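Local structure of dTDP-4-dehydrorhamnose 3,5-epimerase (Sulfolobus tokodaii, 2B9U) at residues A[43-48]-A[134-139]; A[67-72]-A[130-135]. The protein probably catalyses the epimerization of a dTDP-4-keto-6-deoxyhexose at the 3' and 5' carbons of its sugar, a step in the biosynthesis of dTDP-L-rhamnose. One frame throughout, in Å; residues are numbered along the deposited sequence.

Interaction 1: A[43-48]-A[134-139]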
loop_
_atom_site.group_PDB
_atom_site.type_symbol
_atom_site.label_atom_id
_atom_site.label_comp_id
_atom_site.label_asym_id
_atom_site.label_seq_id
_atom_site.Cartn_x
_atom_site.Cartn_y
_atom_site.Cartn_z
ATOM N N ASN A 43 5.039 3.400 13.301
ATOM C CA ASN A 43 4.959 4.040 11.981
ATOM C C ASN A 43 5.530 3.159 10.874
ATOM O O ASN A 43 6.534 2.471 11.055
ATOM C CB ASN A 43 5.634 5.427 11.970
ATOM C CG ASN A 43 4.913 6.460 12.847
ATOM O OD1 ASN A 43 5.484 7.496 13.193
ATOM N ND2 ASN A 43 3.677 6.193 13.198
ATOM N N VAL A 44 4.857 3.173 9.733
ATOM C CA VAL A 44 5.359 2.536 8.527
ATOM C C VAL A 44 6.514 3.370 7.965
ATOM O O VAL A 44 6.413 4.591 7.862
ATOM C CB VAL A 44 4.225 2.349 7.472
ATOM C CG1 VAL A 44 4.776 1.796 6.158
ATOM C CG2 VAL A 44 3.119 1.396 8.018
ATOM N N ILE A 45 7.613 2.704 7.612
ATOM C CA ILE A 45 8.801 3.394 7.120
ATOM C C ILE A 45 9.157 3.037 5.672
ATOM O O ILE A 45 9.902 3.769 5.013
ATOM C CB ILE A 45 10.017 3.202 8.076
ATOM C CG1 ILE A 45 10.285 1.722 8.391
ATOM C CG2 ILE A 45 9.739 3.901 9.420
ATOM C CD1 ILE A 45 10.989 0.922 7.318
ATOM N N GLN A 46 8.603 1.927 5.188
ATOM C CA GLN A 46 8.883 1.400 3.852
ATOM C C GLN A 46 7.668 0.600 3.417
ATOM O O GLN A 46 7.022 -0.012 4.247
ATOM C CB GLN A 46 10.108 0.481 3.896
ATOM C CG GLN A 46 10.424 -0.198 2.598
ATOM C CD GLN A 46 11.835 -0.706 2.515
ATOM O OE1 GLN A 46 12.709 -0.283 3.271
ATOM N NE2 GLN A 46 12.081 -1.605 1.565
ATOM N N THR A 47 7.331 0.659 2.133
ATOM C CA THR A 47 6.284 -0.206 1.572
ATOM C C THR A 47 6.837 -0.945 0.356
ATOM O O THR A 47 7.423 -0.339 -0.556
ATOM C CB THR A 47 4.986 0.593 1.292
ATOM O OG1 THR A 47 4.502 1.113 2.531
ATOM C CG2 THR A 47 3.875 -0.272 0.669
ATOM N N ASN A 48 6.704 -2.262 0.365
ATOM C CA ASN A 48 7.101 -3.087 -0.778
ATOM C C ASN A 48 5.882 -3.724 -1.446
ATOM O O ASN A 48 4.804 -3.774 -0.850
ATOM C CB ASN A 48 8.064 -4.196 -0.337
ATOM C CG ASN A 48 9.435 -3.669 0.094
ATOM O OD1 ASN A 48 9.807 -2.545 -0.217
ATOM N ND2 ASN A 48 10.197 -4.503 0.781
ATOM N N HIS A 134 9.806 -0.164 11.708
ATOM C CA HIS A 134 11.070 -0.279 12.473
ATOM C C HIS A 134 12.325 0.131 11.713
ATOM O O HIS A 134 12.988 1.105 12.084
ATOM C CB HIS A 134 11.254 -1.679 13.093
ATOM C CG HIS A 134 10.335 -1.961 14.236
ATOM N ND1 HIS A 134 8.984 -2.167 14.066
ATOM C CD2 HIS A 134 10.573 -2.085 15.566
ATOM C CE1 HIS A 134 8.425 -2.413 15.240
ATOM N NE2 HIS A 134 9.367 -2.362 16.168
ATOM N N ASN A 135 12.645 -0.603 10.657
ATOM C CA ASN A 135 13.872 -0.395 9.898
ATOM C C ASN A 135 13.720 -0.742 8.442
ATOM O O ASN A 135 13.026 -1.693 8.095
ATOM C CB ASN A 135 15.002 -1.233 10.479
ATOM C CG ASN A 135 15.499 -0.679 11.783
ATOM O OD1 ASN A 135 15.991 0.453 11.841
ATOM N ND2 ASN A 135 15.336 -1.449 12.846
ATOM N N GLU A 136 14.392 0.024 7.591
ATOM C CA GLU A 136 14.362 -0.212 6.162
ATOM C C GLU A 136 15.105 -1.488 5.765
ATOM O O GLU A 136 15.739 -2.147 6.595
ATOM C CB GLU A 136 14.939 0.994 5.424
ATOM C CG GLU A 136 14.109 2.247 5.585
ATOM C CD GLU A 136 14.656 3.429 4.801
ATOM O OE1 GLU A 136 15.534 3.236 3.914
ATOM O OE2 GLU A 136 14.203 4.558 5.089
ATOM N N TYR A 137 14.970 -1.836 4.490
ATOM C CA TYR A 137 15.813 -2.790 3.797
ATOM C C TYR A 137 17.270 -2.592 4.187
ATOM O O TYR A 137 17.808 -1.478 4.087
ATOM C CB TYR A 137 15.650 -2.546 2.308
ATOM C CG TYR A 137 16.505 -3.377 1.375
ATOM C CD1 TYR A 137 16.567 -4.766 1.485
ATOM C CD2 TYR A 137 17.204 -2.769 0.336
ATOM C CE1 TYR A 137 17.336 -5.523 0.594
ATOM C CE2 TYR A 137 17.964 -3.516 -0.560
ATOM C CZ TYR A 137 18.023 -4.884 -0.428
ATOM O OH TYR A 137 18.792 -5.608 -1.299
ATOM N N SER A 138 17.888 -3.668 4.660
ATOM C CA SER A 138 19.294 -3.653 5.058
ATOM C C SER A 138 19.888 -5.039 4.815
ATOM O O SER A 138 19.805 -5.914 5.684
ATOM C CB SER A 138 19.447 -3.242 6.530
ATOM O OG SER A 138 20.810 -3.192 6.921
ATOM N N PRO A 139 20.462 -5.247 3.615
ATOM C CA PRO A 139 21.106 -6.506 3.212
ATOM C C PRO A 139 22.117 -7.118 4.210
ATOM O O PRO A 139 22.109 -8.342 4.384
ATOM C CB PRO A 139 21.788 -6.143 1.895
ATOM C CG PRO A 139 20.952 -5.046 1.346
ATOM C CD PRO A 139 20.493 -4.250 2.529
HETATM O O HOH W 1 8.409 2.034 12.772
#

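Interaction 2: A[67-72]-A[130-135]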
loop_
_atom_site.group_PDB
_atom_site.type_symbol
_atom_site.label_atom_id
_atom_site.label_comp_id
_atom_site.label_asym_id
_atom_site.label_seq_id
_atom_site.Cartn_x
_atom_site.Cartn_y
_atom_site.Cartn_z
ATOM N N LYS A 67 18.495 -3.988 12.976
ATOM C CA LYS A 67 17.744 -3.635 11.775
ATOM C C LYS A 67 16.523 -4.544 11.617
ATOM O O LYS A 67 16.116 -4.875 10.502
ATOM C CB LYS A 67 18.651 -3.712 10.541
ATOM C CG LYS A 67 19.745 -2.649 10.504
ATOM C CD LYS A 67 19.200 -1.295 10.113
ATOM C CE LYS A 67 20.277 -0.215 10.233
ATOM N NZ LYS A 67 19.790 1.112 9.695
ATOM N N GLU A 68 15.951 -4.934 12.749
ATOM C CA GLU A 68 14.743 -5.742 12.795
ATOM C C GLU A 68 13.527 -4.987 12.241
ATOM O O GLU A 68 13.461 -3.762 12.286
ATOM C CB GLU A 68 14.492 -6.242 14.228
ATOM C CG GLU A 68 14.008 -5.187 15.247
ATOM C CD GLU A 68 15.061 -4.146 15.638
ATOM O OE1 GLU A 68 16.271 -4.350 15.385
ATOM O OE2 GLU A 68 14.659 -3.108 16.207
ATOM N N GLN A 69 12.568 -5.738 11.716
ATOM C CA GLN A 69 11.417 -5.153 11.056
ATOM C C GLN A 69 10.124 -5.784 11.551
ATOM O O GLN A 69 10.060 -6.990 11.773
ATOM C CB GLN A 69 11.527 -5.338 9.534
ATOM C CG GLN A 69 12.640 -4.557 8.857
ATOM C CD GLN A 69 12.803 -4.892 7.374
ATOM O OE1 GLN A 69 13.009 -3.996 6.545
ATOM N NE2 GLN A 69 12.723 -6.173 7.033
ATOM N N GLY A 70 9.106 -4.950 11.730
ATOM C CA GLY A 70 7.734 -5.410 11.781
ATOM C C GLY A 70 7.140 -5.329 10.391
ATOM O O GLY A 70 7.655 -4.600 9.541
ATOM N N LYS A 71 6.080 -6.095 10.152
ATOM C CA LYS A 71 5.464 -6.225 8.815
ATOM C C LYS A 71 3.940 -6.334 8.913
ATOM O O LYS A 71 3.410 -7.119 9.722
ATOM C CB LYS A 71 6.019 -7.460 8.085
ATOM C CG LYS A 71 7.536 -7.386 7.786
ATOM C CD LYS A 71 8.041 -8.651 7.150
ATOM C CE LYS A 71 9.568 -8.746 7.263
ATOM N NZ LYS A 71 10.068 -10.132 6.938
ATOM N N ILE A 72 3.249 -5.532 8.106
ATOM C CA ILE A 72 1.813 -5.661 7.904
ATOM C C ILE A 72 1.626 -6.149 6.479
ATOM O O ILE A 72 2.012 -5.470 5.522
ATOM C CB ILE A 72 1.053 -4.316 8.088
ATOM C CG1 ILE A 72 1.498 -3.601 9.367
ATOM C CG2 ILE A 72 -0.450 -4.558 8.082
ATOM C CD1 ILE A 72 1.009 -2.150 9.450
ATOM N N TYR A 130 3.584 -5.149 1.397
ATOM C CA TYR A 130 4.221 -5.253 2.711
ATOM C C TYR A 130 4.380 -3.852 3.298
ATOM O O TYR A 130 5.134 -3.036 2.744
ATOM C CB TYR A 130 5.614 -5.897 2.587
ATOM C CG TYR A 130 5.782 -7.097 1.661
ATOM C CD1 TYR A 130 5.645 -6.979 0.273
ATOM C CD2 TYR A 130 6.152 -8.343 2.175
ATOM C CE1 TYR A 130 5.846 -8.081 -0.573
ATOM C CE2 TYR A 130 6.360 -9.452 1.339
ATOM C CZ TYR A 130 6.199 -9.311 -0.031
ATOM O OH TYR A 130 6.407 -10.395 -0.857
ATOM N N PHE A 131 3.687 -3.544 4.390
ATOM C CA PHE A 131 3.941 -2.289 5.086
ATOM C C PHE A 131 4.985 -2.576 6.145
ATOM O O PHE A 131 4.757 -3.407 7.040
ATOM C CB PHE A 131 2.678 -1.700 5.706
ATOM C CG PHE A 131 1.557 -1.510 4.731
ATOM C CD1 PHE A 131 1.556 -0.428 3.855
ATOM C CD2 PHE A 131 0.492 -2.405 4.696
ATOM C CE1 PHE A 131 0.502 -0.250 2.949
ATOM C CE2 PHE A 131 -0.553 -2.244 3.795
ATOM C CZ PHE A 131 -0.550 -1.158 2.923
ATOM N N ILE A 132 6.142 -1.928 6.018
ATOM C CA ILE A 132 7.324 -2.285 6.829
ATOM C C ILE A 132 7.581 -1.227 7.893
ATOM O O ILE A 132 7.594 -0.015 7.603
ATOM C CB ILE A 132 8.581 -2.570 5.927
ATOM C CG1 ILE A 132 8.352 -3.832 5.104
ATOM C CG2 ILE A 132 9.895 -2.753 6.745
ATOM C CD1 ILE A 132 9.143 -3.865 3.822
ATOM N N THR A 133 7.729 -1.687 9.135
ATOM C CA THR A 133 7.963 -0.799 10.274
ATOM C C THR A 133 9.358 -1.058 10.828
ATOM O O THR A 133 10.021 -2.029 10.434
ATOM C CB THR A 133 6.902 -0.988 11.396
ATOM O OG1 THR A 133 7.137 -2.226 12.076
ATOM C CG2 THR A 133 5.454 -0.971 10.829
ATOM N N HIS A 134 9.806 -0.164 11.708
ATOM C CA HIS A 134 11.070 -0.279 12.473
ATOM C C HIS A 134 12.325 0.131 11.713
ATOM O O HIS A 134 12.988 1.105 12.084
ATOM C CB HIS A 134 11.254 -1.679 13.093
ATOM C CG HIS A 134 10.335 -1.961 14.236
ATOM N ND1 HIS A 134 8.984 -2.167 14.066
ATOM C CD2 HIS A 134 10.573 -2.085 15.566
ATOM C CE1 HIS A 134 8.425 -2.413 15.240
ATOM N NE2 HIS A 134 9.367 -2.362 16.168
ATOM N N ASN A 135 12.645 -0.603 10.657
ATOM C CA ASN A 135 13.872 -0.395 9.898
ATOM C C ASN A 135 13.720 -0.742 8.442
ATOM O O ASN A 135 13.026 -1.693 8.095
ATOM C CB ASN A 135 15.002 -1.233 10.479
ATOM C CG ASN A 135 15.499 -0.679 11.783
ATOM O OD1 ASN A 135 15.991 0.453 11.841
ATOM N ND2 ASN A 135 15.336 -1.449 12.846
HETATM O O HOH W 2 14.877 -0.427 15.785
#

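Interaction 1: A[43-48]-A[134-139]
Q46 reaches the backbone of Y137 with its amide oxygen: Y137 N donates to Q46 OE1 at 3.0 Å, nearly straight (167°) but from 28° out of the carbonyl plane. CG lies anti to the backbone N of Q46 (chi1 176°), and the chain then runs extended. The other end of the amide is held too, NE2 of Q46 donating to OD1 of N48 at 3.0 Å, so a bond at each end of the amide fixes its rotation; a glutamine suits the place because it can accept and donate at once. A water makes the second polar link, donating a hydrogen bond to N43 O and accepting one from H134 N at 2.8 Å.

The apolar part belongs to I45, whose CD1 rests against the peptide at N135 C (3.4 Å) and lies 3.8 Å from CG of E136. I45 and Q46 form a classic beta bulge opposite I132, and both send their side chains toward the loop. E136 turns its carboxylate to the backbone N of E34 of the second subunit, and K32 of that subunit packs on Q46 and Y137. The bond to Y137 N holds the backbone of the residue predicted to stack on the thymidine ring, close to the dimer interface.

Interaction 2: A[67-72]-A[130-135]
N135 turns its amide onto the backbone of E68, ND2 donating to E68 O at 3.0 Å in the carbonyl plane, on a lone pair. CG of N135 stands beside its own backbone N (chi1 -73°), and the amide that follows packs against K67, ND2 lying 3.4 Å from K67 CA. A water accepts from the same ND2 and donates to E68 OE2, so both amide hydrogens are used; the carboxylate plane is turned 82° from the amide, and E68 OE1 is hydrogen-bonded to T65 OG1.

Beyond this loop pair the backbones become antiparallel strands. I72 and F131 form a hydrogen-bonded pair, I72 N to F131 O and F131 N to I72 O both measuring 2.8 Å. Next along, T133 N donates to G70 O at 2.9 Å, almost straight (177°) though from above the carbonyl plane, while the return bond from G70 N to T133 O is weak. Glycine fits here: T133 OG1 comes to 3.3 Å from G70 CA, where a beta carbon would collide with it. That hydroxyl also shares a hydrogen bond with H134 ND1, lying at the edge of the imidazole in its plane, which fixes the ring's turn.

On the face of I72 and F131, the two CB atoms meet at 3.9 Å, and W111 and M109 pack on I72. Branched and aromatic side chains suit this buried face. The chemistry thus changes along the contact, from apolar packing and paired backbone hydrogen bonds in the sheet to a side-chain amide and a water that continue the pairing where the strands give way to loops.

How the interactions relate
The centres of the two interactions lie about 5 Å apart, and H134 and N135 belong to both. Along the chain come 43-48, then 67-72, then 130-139, which serves both contacts. Strand 126-133 sits between strands 44-52 and 70-75 in one antiparallel sheet of the jelly-roll-like, flattened barrel of the cupin clan. The interactions also touch directly: I45 N and Q46 O make probable hydrogen bonds to the backbone of I132. Interaction 2 secures one side of this strand and its exit, while interaction 1 holds the departing loop that carries Y137. Strand 44-52 then pairs with the second subunit, which continues the sheet across the dimer.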